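Local coordinates for putative methylase (Clostridium difficile, PDB 3LDU), which is a possible RNA methylase that probably transfers methyl groups from S-adenosylmethionine to guanine bases of ribosomal RNA, at the guanosine-5'-triphosphate site. Coordinates in Å, arbitrary orientation; residue numbers count along the deposited sequence, not the author numbering.

The guanosine-5'-triphosphate site. Residues 177-179, 202-209, 263-266, 291-294, 308-310, 324. With GTP (guanosine-5'-triphosphate), chain B.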
ATOM      1  N   ALA A 177       2.674  16.974   3.849  1.00 68.99           N
ATOM      2  CA  ALA A 177       1.629  15.973   3.664  1.00 63.67           C
ATOM      3  C   ALA A 177       1.995  14.999   2.546  1.00 55.57           C
ATOM      4  O   ALA A 177       1.559  15.152   1.405  1.00 55.22           O
ATOM      5  CB  ALA A 177       0.293  16.649   3.375  1.00 58.28           C
ATOM      6  N   PRO A 178       2.793  13.979   2.879  1.00 50.06           N
ATOM      7  CA  PRO A 178       3.336  13.087   1.855  1.00 45.77           C
ATOM      8  C   PRO A 178       2.248  12.161   1.343  1.00 40.88           C
ATOM      9  O   PRO A 178       1.389  11.748   2.125  1.00 39.46           O
ATOM     10  CB  PRO A 178       4.392  12.270   2.625  1.00 47.49           C
ATOM     11  CG  PRO A 178       4.549  12.971   3.965  1.00 53.20           C
ATOM     12  CD  PRO A 178       3.205  13.568   4.228  1.00 50.99           C
ATOM     13  N   ILE A 179       2.277  11.852   0.052  1.00 30.54           N
ATOM     14  CA  ILE A 179       1.407  10.829  -0.508  1.00 23.68           C
ATOM     15  C   ILE A 179       1.728   9.493   0.165  1.00 21.39           C
ATOM     16  O   ILE A 179       2.861   9.247   0.551  1.00 20.45           O
ATOM     17  CB  ILE A 179       1.601  10.734  -2.039  1.00 25.81           C
ATOM     18  CG1 ILE A 179       0.608   9.764  -2.667  1.00 27.61           C
ATOM     19  CG2 ILE A 179       3.032  10.329  -2.404  1.00 24.90           C
ATOM     20  CD1 ILE A 179       0.624   9.840  -4.190  1.00 29.62           C
ATOM     21  N   PRO A 202       8.527  16.855 -10.792  1.00 23.06           N
ATOM     22  CA  PRO A 202       8.974  18.247 -10.631  1.00 21.51           C
ATOM     23  C   PRO A 202       8.344  18.990  -9.446  1.00 20.91           C
ATOM     24  O   PRO A 202       8.599  20.186  -9.277  1.00 21.92           O
ATOM     25  CB  PRO A 202       8.565  18.891 -11.964  1.00 20.36           C
ATOM     26  CG  PRO A 202       7.311  18.180 -12.342  1.00 18.10           C
ATOM     27  CD  PRO A 202       7.494  16.721 -11.830  1.00 20.53           C
HETATM   28  N   MSE A 203       7.535  18.294  -8.645  1.00 21.73           N
HETATM   29  CA  MSE A 203       6.997  18.837  -7.396  1.00 19.56           C
HETATM   30  C   MSE A 203       7.050  17.700  -6.374  1.00 21.47           C
HETATM   31  O   MSE A 203       6.029  17.258  -5.843  1.00 20.35           O
HETATM   32  CB  MSE A 203       5.566  19.330  -7.589  1.00 23.71           C
HETATM   33  CG  MSE A 203       5.465  20.512  -8.565  1.00 20.60           C
HETATM   34 SE   MSE A 203       3.623  20.841  -9.134  0.70 25.89          SE
HETATM   35  CE  MSE A 203       3.539  19.438 -10.484  1.00 24.85           C
ATOM     36  N   CYS A 204       8.272  17.256  -6.105  1.00 20.43           N
ATOM     37  CA  CYS A 204       8.491  15.937  -5.524  1.00 20.36           C
ATOM     38  C   CYS A 204       8.276  15.845  -4.021  1.00 20.02           C
ATOM     39  O   CYS A 204       8.176  14.738  -3.485  1.00 19.72           O
ATOM     40  CB  CYS A 204       9.889  15.445  -5.877  1.00 20.53           C
ATOM     41  SG  CYS A 204      11.198  16.417  -5.118  1.00 21.46           S
ATOM     42  N   GLY A 205       8.225  16.987  -3.339  1.00 19.74           N
ATOM     43  CA  GLY A 205       8.088  17.001  -1.893  1.00 19.77           C
ATOM     44  C   GLY A 205       9.163  16.148  -1.234  1.00 21.64           C
ATOM     45  O   GLY A 205      10.331  16.251  -1.585  1.00 21.53           O
ATOM     46  N   SER A 206       8.773  15.283  -0.304  1.00 25.01           N
ATOM     47  CA  SER A 206       9.759  14.464   0.410  1.00 21.29           C
ATOM     48  C   SER A 206      10.167  13.210  -0.367  1.00 20.71           C
ATOM     49  O   SER A 206      10.834  12.321   0.174  1.00 22.17           O
ATOM     50  CB  SER A 206       9.246  14.098   1.798  1.00 27.01           C
ATOM     51  OG  SER A 206       7.949  13.554   1.694  1.00 30.28           O
ATOM     52  N   GLY A 207       9.745  13.133  -1.624  1.00 18.82           N
ATOM     53  CA  GLY A 207      10.365  12.229  -2.577  1.00 19.48           C
ATOM     54  C   GLY A 207       9.760  10.848  -2.714  1.00 15.24           C
ATOM     55  O   GLY A 207      10.345   9.972  -3.347  1.00 20.63           O
ATOM     56  N   THR A 208       8.571  10.669  -2.149  1.00 17.56           N
ATOM     57  CA  THR A 208       7.946   9.347  -2.042  1.00 16.71           C
ATOM     58  C   THR A 208       7.744   8.670  -3.399  1.00 14.47           C
ATOM     59  O   THR A 208       8.052   7.492  -3.562  1.00 19.92           O
ATOM     60  CB  THR A 208       6.585   9.469  -1.355  1.00 19.06           C
ATOM     61  OG1 THR A 208       6.770  10.037  -0.054  1.00 26.34           O
ATOM     62  CG2 THR A 208       5.933   8.097  -1.202  1.00 17.58           C
ATOM     63  N   ILE A 209       7.221   9.419  -4.366  1.00 17.41           N
ATOM     64  CA  ILE A 209       6.961   8.848  -5.675  1.00 18.00           C
ATOM     65  C   ILE A 209       8.252   8.328  -6.299  1.00 21.07           C
ATOM     66  O   ILE A 209       8.279   7.230  -6.843  1.00 17.70           O
ATOM     67  CB  ILE A 209       6.259   9.872  -6.595  1.00 16.39           C
ATOM     68  CG1 ILE A 209       4.817  10.050  -6.111  1.00 16.28           C
ATOM     69  CG2 ILE A 209       6.279   9.403  -8.054  1.00 20.08           C
ATOM     70  CD1 ILE A 209       4.036  11.095  -6.890  1.00 21.07           C
ATOM     71  N   TYR A 263      12.262  17.667  -8.397  1.00 20.65           N
ATOM     72  CA  TYR A 263      12.409  19.090  -8.087  1.00 19.61           C
ATOM     73  C   TYR A 263      11.300  19.534  -7.151  1.00 17.40           C
ATOM     74  O   TYR A 263      10.193  19.000  -7.201  1.00 22.06           O
ATOM     75  CB  TYR A 263      12.350  19.942  -9.364  1.00 19.76           C
ATOM     76  CG  TYR A 263      13.398  19.546 -10.362  1.00 20.82           C
ATOM     77  CD1 TYR A 263      14.685  20.052 -10.274  1.00 23.18           C
ATOM     78  CD2 TYR A 263      13.108  18.648 -11.380  1.00 24.61           C
ATOM     79  CE1 TYR A 263      15.657  19.672 -11.164  1.00 25.44           C
ATOM     80  CE2 TYR A 263      14.075  18.264 -12.285  1.00 25.45           C
ATOM     81  CZ  TYR A 263      15.345  18.789 -12.176  1.00 27.98           C
ATOM     82  OH  TYR A 263      16.325  18.415 -13.061  1.00 30.26           O
ATOM     83  N   ASP A 264      11.592  20.517  -6.303  1.00 18.45           N
ATOM     84  CA  ASP A 264      10.557  21.150  -5.488  1.00 22.27           C
ATOM     85  C   ASP A 264      11.053  22.549  -5.136  1.00 24.60           C
ATOM     86  O   ASP A 264      12.258  22.783  -5.124  1.00 24.69           O
ATOM     87  CB  ASP A 264      10.301  20.322  -4.213  1.00 19.41           C
ATOM     88  CG  ASP A 264       8.950  20.622  -3.583  1.00 27.03           C
ATOM     89  OD1 ASP A 264       8.062  19.740  -3.632  1.00 26.39           O
ATOM     90  OD2 ASP A 264       8.768  21.737  -3.045  1.00 28.90           O
ATOM     91  N   ILE A 265      10.144  23.484  -4.871  1.00 22.54           N
ATOM     92  CA  ILE A 265      10.575  24.811  -4.423  1.00 25.76           C
ATOM     93  C   ILE A 265      10.761  24.893  -2.906  1.00 25.51           C
ATOM     94  O   ILE A 265      11.273  25.894  -2.393  1.00 24.58           O
ATOM     95  CB  ILE A 265       9.628  25.942  -4.878  1.00 31.59           C
ATOM     96  CG1 ILE A 265       8.224  25.729  -4.295  1.00 31.77           C
ATOM     97  CG2 ILE A 265       9.626  26.064  -6.403  1.00 28.83           C
ATOM     98  CD1 ILE A 265       7.275  26.873  -4.573  1.00 36.82           C
ATOM     99  N   ASP A 266      10.333  23.850  -2.192  1.00 27.80           N
ATOM    100  CA  ASP A 266      10.513  23.780  -0.742  1.00 25.15           C
ATOM    101  C   ASP A 266      11.861  23.119  -0.450  1.00 24.91           C
ATOM    102  O   ASP A 266      12.010  21.903  -0.568  1.00 25.09           O
ATOM    103  CB  ASP A 266       9.355  22.987  -0.102  1.00 25.60           C
ATOM    104  CG  ASP A 266       9.426  22.936   1.437  1.00 35.57           C
ATOM    105  OD1 ASP A 266      10.509  23.118   2.018  1.00 29.68           O
ATOM    106  OD2 ASP A 266       8.377  22.707   2.071  1.00 37.81           O
ATOM    107  N   GLY A 291      13.872  23.399  -7.526  1.00 23.74           N
ATOM    108  CA  GLY A 291      13.516  23.801  -8.874  1.00 27.38           C
ATOM    109  C   GLY A 291      12.036  24.122  -8.959  1.00 28.80           C
ATOM    110  O   GLY A 291      11.252  23.706  -8.104  1.00 25.96           O
ATOM    111  N   ASP A 292      11.663  24.869  -9.998  1.00 24.99           N
ATOM    112  CA  ASP A 292      10.292  25.317 -10.237  1.00 24.11           C
ATOM    113  C   ASP A 292       9.706  24.518 -11.414  1.00 26.26           C
ATOM    114  O   ASP A 292      10.161  24.660 -12.547  1.00 27.60           O
ATOM    115  CB  ASP A 292      10.348  26.830 -10.548  1.00 22.06           C
ATOM    116  CG  ASP A 292       8.974  27.475 -10.758  1.00 26.31           C
ATOM    117  OD1 ASP A 292       7.936  26.779 -10.776  1.00 26.20           O
ATOM    118  OD2 ASP A 292       8.954  28.722 -10.916  1.00 28.76           O
ATOM    119  N   ALA A 293       8.710  23.671 -11.137  1.00 20.45           N
ATOM    120  CA  ALA A 293       8.066  22.828 -12.152  1.00 20.59           C
ATOM    121  C   ALA A 293       7.528  23.612 -13.355  1.00 21.47           C
ATOM    122  O   ALA A 293       7.478  23.079 -14.463  1.00 22.99           O
ATOM    123  CB  ALA A 293       6.927  22.028 -11.522  1.00 21.30           C
ATOM    124  N   THR A 294       7.088  24.846 -13.116  1.00 26.33           N
ATOM    125  CA  THR A 294       6.534  25.683 -14.194  1.00 25.59           C
ATOM    126  C   THR A 294       7.598  26.130 -15.192  1.00 24.94           C
ATOM    127  O   THR A 294       7.276  26.646 -16.265  1.00 32.53           O
ATOM    128  CB  THR A 294       5.761  26.923 -13.666  1.00 27.78           C
ATOM    129  OG1 THR A 294       6.665  27.838 -13.048  1.00 28.04           O
ATOM    130  CG2 THR A 294       4.678  26.501 -12.663  1.00 29.34           C
ATOM    131  N   ASN A 308       2.491  14.722  -7.846  1.00 20.40           N
ATOM    132  CA  ASN A 308       1.398  14.950  -6.908  1.00 20.99           C
ATOM    133  C   ASN A 308       1.412  16.443  -6.532  1.00 20.17           C
ATOM    134  O   ASN A 308       2.053  16.845  -5.557  1.00 18.83           O
ATOM    135  CB  ASN A 308       1.643  14.013  -5.696  1.00 22.00           C
ATOM    136  CG  ASN A 308       0.698  14.237  -4.535  1.00 24.38           C
ATOM    137  OD1 ASN A 308       1.126  14.260  -3.370  1.00 31.06           O
ATOM    138  ND2 ASN A 308      -0.578  14.340  -4.819  1.00 21.25           N
ATOM    139  N   PRO A 309       0.769  17.293  -7.359  1.00 20.99           N
ATOM    140  CA  PRO A 309       0.817  18.747  -7.117  1.00 23.40           C
ATOM    141  C   PRO A 309      -0.051  19.139  -5.923  1.00 20.85           C
ATOM    142  O   PRO A 309      -0.831  18.317  -5.452  1.00 23.79           O
ATOM    143  CB  PRO A 309       0.205  19.335  -8.401  1.00 23.50           C
ATOM    144  CG  PRO A 309      -0.712  18.238  -8.903  1.00 20.55           C
ATOM    145  CD  PRO A 309       0.041  16.960  -8.600  1.00 17.95           C
ATOM    146  N   PRO A 310       0.063  20.390  -5.458  1.00 25.12           N
ATOM    147  CA  PRO A 310      -0.893  20.897  -4.464  1.00 26.99           C
ATOM    148  C   PRO A 310      -2.323  20.725  -4.995  1.00 25.34           C
ATOM    149  O   PRO A 310      -2.522  20.837  -6.201  1.00 27.28           O
ATOM    150  CB  PRO A 310      -0.550  22.386  -4.370  1.00 30.27           C
ATOM    151  CG  PRO A 310       0.825  22.524  -4.950  1.00 32.88           C
ATOM    152  CD  PRO A 310       0.975  21.434  -5.957  1.00 31.33           C
ATOM    153  N   LEU A 324      -1.211  27.468 -11.248  1.00 28.05           N
ATOM    154  CA  LEU A 324      -0.162  26.465 -11.313  1.00 28.06           C
ATOM    155  C   LEU A 324      -0.509  25.417 -12.371  1.00 27.43           C
ATOM    156  O   LEU A 324       0.314  25.070 -13.216  1.00 25.97           O
ATOM    157  CB  LEU A 324       0.016  25.796  -9.949  1.00 29.23           C
ATOM    158  CG  LEU A 324       0.945  24.583  -9.957  1.00 25.44           C
ATOM    159  CD1 LEU A 324       2.356  25.010 -10.319  1.00 25.85           C
ATOM    160  CD2 LEU A 324       0.924  23.896  -8.594  1.00 28.00           C
TER
HETATM  161  PG  GTP B 383       5.307  13.428  -1.529  0.70 67.03           P
HETATM  162  O1G GTP B 383       6.135  13.146  -2.765  0.70 70.63           O
HETATM  163  O2G GTP B 383       4.699  12.135  -1.060  0.70 65.55           O
HETATM  164  O3G GTP B 383       6.167  13.959  -0.406  0.70 62.43           O
HETATM  165  O3B GTP B 383       4.156  14.497  -1.925  0.70 73.72           O
HETATM  166  PB  GTP B 383       4.247  16.019  -1.389  0.70 99.85           P
HETATM  167  O1B GTP B 383       3.348  16.136  -0.182  0.70 98.87           O
HETATM  168  O2B GTP B 383       5.656  16.375  -0.996  0.70102.45           O
HETATM  169  O3A GTP B 383       3.706  17.034  -2.524  0.70 44.75           O
HETATM  170  PA  GTP B 383       2.694  18.192  -2.010  0.70 39.98           P
HETATM  171  O1A GTP B 383       3.272  18.805  -0.753  0.70 59.58           O
HETATM  172  O2A GTP B 383       1.326  17.620  -1.724  0.70 55.74           O
HETATM  173  O5' GTP B 383       2.638  19.344  -3.125  0.90 50.49           O
HETATM  174  C5' GTP B 383       3.525  19.211  -4.191  0.90 48.50           C
HETATM  175  C4' GTP B 383       4.820  19.924  -3.822  0.90 43.60           C
HETATM  176  O4' GTP B 383       5.026  20.867  -4.836  0.90 43.80           O
HETATM  177  C3' GTP B 383       4.840  20.712  -2.510  0.90 34.80           C
HETATM  178  O3' GTP B 383       5.887  20.197  -1.717  0.90 32.86           O
HETATM  179  C2' GTP B 383       5.159  22.157  -2.886  0.90 35.36           C
HETATM  180  O2' GTP B 383       6.224  22.704  -2.134  0.90 33.59           O
HETATM  181  C1' GTP B 383       5.655  22.005  -4.303  0.90 36.80           C
HETATM  182  N9  GTP B 383       5.357  23.112  -5.219  0.90 29.38           N
HETATM  183  C8  GTP B 383       4.343  24.033  -5.231  0.90 30.85           C
HETATM  184  N7  GTP B 383       4.529  24.826  -6.320  0.90 34.27           N
HETATM  185  C5  GTP B 383       5.645  24.418  -6.978  0.90 33.33           C
HETATM  186  C6  GTP B 383       6.288  24.862  -8.129  0.90 38.65           C
HETATM  187  O6  GTP B 383       5.855  25.827  -8.779  0.90 36.72           O
HETATM  188  N1  GTP B 383       7.427  24.200  -8.535  0.90 34.03           N
HETATM  189  C2  GTP B 383       7.923  23.122  -7.824  0.90 32.61           C
HETATM  190  N2  GTP B 383       9.011  22.512  -8.265  0.90 30.66           N
HETATM  191  N3  GTP B 383       7.293  22.675  -6.665  0.90 25.23           N
HETATM  192  C4  GTP B 383       6.169  23.332  -6.281  0.90 33.81           C
HETATM  193  O   HOH W   1      -0.683  17.602  -2.917  1.00 52.61           O
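GTP, partly occupied and with most of its surface buried, lies in the pocket of a Rossmann-like methyltransferase domain where this family binds S-adenosylmethionine. Asp264, ending strand 260-264, is the acidic residue that in this family binds the cofactor's ribose hydroxyls. Its CG is anti to the backbone N (chi1 -160°), so each carboxylate oxygen turns its syn lone pair to one ribose hydroxyl. Asp264 OD1 accepts from GTP O3' and OD2 from GTP O2', both bonds measuring 2.9 Å. Behind them, Gly205 N reaches OD1 from above the carboxylate plane, while Asp266 N takes the anti lone pair of OD2; this second shell fixes the group's rotation. The guanine is sandwiched between aliphatic chains. On one face Ile265, its CG1 in the crowded position between N and carbonyl carbon (chi1 61°), lays CG2 over the six-membered ring and CD1 over the five-membered ring. From the opposite face selenomethionine Met203 places CG 3.7 Å from the centroid of GTP's six-membered ring. Around the base heteroatoms the polarity fits guanine poorly: Ala293 N comes 2.9 Å from GTP N1, donor against donor, and Asp292 OD1 lies 3.0 Å from the carbonyl O6 of GTP, where both normally accept. The amino N2 of GTP crowds Pro202 O (2.6 Å) and Gly291 O (2.5 Å) without hydrogen bonding. Thr294 N and OG1 bond to Asp292 OD1 from above the carboxylate plane and steady it. Adenine's acceptor N1 and donor amino group would presumably suit Ala293 N and Asp292 OD1. By the glycine-rich loop 204-207 (motif I), Ser206 binds gamma-phosphate O3G through N and OG; Thr208 OG1, starting helix 208-217, and Ile179 N share O2G. Cys204 O lies 2.7 Å from GTP O1G, a clash if neither carries a proton. Asn308, Pro309 and Pro310, of the family's NPPY motif, flank the ribose-phosphate link. The pocket's natural role is presumably to hold the methyl donor, with GTP a possible substitute from purification or crystallisation.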